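Side-chain contact in beta-lactamase-related domain-containing protein (Bacteroides dorei DSM 17855, PDB 5TGF), which is probably a serine hydrolase of the beta-lactamase family and has calcium-binding residues, though its substrate is not established: residues A[81-84]-A[89-92]. Sequence-based numbering, arbitrary orientation.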
loop_
_atom_site.group_PDB
_atom_site.type_symbol
_atom_site.label_atom_id
_atom_site.label_comp_id
_atom_site.label_asym_id
_atom_site.label_seq_id
_atom_site.Cartn_x
_atom_site.Cartn_y
_atom_site.Cartn_z
ATOM N N ASP A 81 0.640 11.953 16.888
ATOM C CA ASP A 81 0.700 11.309 18.190
ATOM C C ASP A 81 1.911 10.362 18.331
ATOM O O ASP A 81 2.233 9.594 17.410
ATOM C CB ASP A 81 -0.561 10.516 18.465
ATOM C CG ASP A 81 -1.775 11.390 18.790
ATOM O OD1 ASP A 81 -1.650 12.614 18.849
ATOM O OD2 ASP A 81 -2.872 10.824 18.946
ATOM N N PRO A 82 2.560 10.378 19.492
ATOM C CA PRO A 82 3.592 9.371 19.763
ATOM C C PRO A 82 3.010 8.051 20.188
ATOM O O PRO A 82 1.920 7.999 20.785
ATOM C CB PRO A 82 4.410 9.971 20.916
ATOM C CG PRO A 82 3.617 11.105 21.455
ATOM C CD PRO A 82 2.361 11.296 20.633
ATOM N N VAL A 83 3.774 6.988 19.950
ATOM C CA VAL A 83 3.347 5.638 20.291
ATOM C C VAL A 83 2.882 5.547 21.765
ATOM O O VAL A 83 1.843 4.980 22.045
ATOM C CB VAL A 83 4.482 4.607 20.009
ATOM C CG1 VAL A 83 4.157 3.235 20.557
ATOM C CG2 VAL A 83 4.756 4.497 18.510
ATOM N N GLU A 84 3.681 6.107 22.676
ATOM C CA GLU A 84 3.475 5.953 24.105
ATOM C C GLU A 84 2.238 6.667 24.629
ATOM O O GLU A 84 1.753 6.341 25.706
ATOM C CB GLU A 84 4.729 6.429 24.864
ATOM C CG GLU A 84 5.017 7.922 24.681
ATOM C CD GLU A 84 6.503 8.245 24.744
ATOM O OE1 GLU A 84 6.904 9.342 24.283
ATOM O OE2 GLU A 84 7.286 7.391 25.226
ATOM N N GLN A 89 2.963 0.643 27.458
ATOM C CA GLN A 89 4.083 -0.250 27.607
ATOM C C GLN A 89 5.337 0.240 26.880
ATOM O O GLN A 89 6.426 -0.265 27.154
ATOM C CB GLN A 89 3.712 -1.710 27.210
ATOM C CG GLN A 89 3.635 -2.005 25.715
ATOM C CD GLN A 89 3.367 -3.479 25.366
ATOM O OE1 GLN A 89 2.765 -3.787 24.324
ATOM N NE2 GLN A 89 3.832 -4.393 26.219
ATOM N N PHE A 90 5.211 1.223 25.987
ATOM C CA PHE A 90 6.391 1.788 25.298
ATOM C C PHE A 90 7.099 2.919 26.069
ATOM O O PHE A 90 8.129 3.388 25.615
ATOM C CB PHE A 90 6.004 2.310 23.898
ATOM C CG PHE A 90 5.912 1.237 22.846
ATOM C CD1 PHE A 90 4.874 0.329 22.845
ATOM C CD2 PHE A 90 6.872 1.145 21.851
ATOM C CE1 PHE A 90 4.807 -0.672 21.890
ATOM C CE2 PHE A 90 6.806 0.158 20.883
ATOM C CZ PHE A 90 5.782 -0.753 20.906
ATOM N N ARG A 91 6.541 3.381 27.195
ATOM C CA ARG A 91 7.204 4.434 27.987
ATOM C C ARG A 91 8.489 3.865 28.576
ATOM O O ARG A 91 8.523 2.714 28.996
ATOM C CB ARG A 91 6.321 4.921 29.138
ATOM C CG ARG A 91 5.179 5.848 28.750
ATOM C CD ARG A 91 5.654 7.277 28.450
ATOM N NE ARG A 91 4.538 8.201 28.230
ATOM C CZ ARG A 91 4.658 9.444 27.759
ATOM N NH1 ARG A 91 5.860 9.943 27.425
ATOM N NH2 ARG A 91 3.564 10.186 27.601
ATOM N N GLY A 92 9.567 4.637 28.531
ATOM C CA GLY A 92 10.864 4.152 28.969
ATOM C C GLY A 92 11.749 3.659 27.845
ATOM O O GLY A 92 12.935 3.400 28.049
HETATM O O HOH W 1 9.545 6.938 26.608
#
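E84 and R91 meet flat against flat: the carboxylate of E84 and the guanidinium of R91 are stacked with their planes 14° apart, but slipped, while the chains behind them cross at about a right angle. CG of E84 sits over the centre of the guanidinium face, 3.5 Å from R91 CZ, and the carboxylate lies over its NH1 end, with the carboxyl carbon CD 3.2 Å from R91 NH1. The salt bridge, OE1 of E84 to NH1 of R91 at 3.4 Å, is therefore one of charge alone; the oxygen stands well out of the guanidinium plane and no N-H points at it. A bend at chi2 of R91 (-76°) folds the chain back over the glutamate. The other carboxylate oxygen, OE2, accepts a bond from a water at 2.7 Å, and that water in turn accepts the backbone N-H of G92, tying the glutamate to the loop beyond R91.

One residue back on each segment the contact turns apolar. CG1 of V83 presses on one face of the F90 ring in a CH-pi contact, 3.7 Å from the centroid and 18° off the normal.

V83 and F90 both pack on I154 of helix 150-163, and F90 also reaches V129 and L133 of helix 125-133. The short helix 83-86 and the turn after it thus lie against these two helices, far from the centre of the chain.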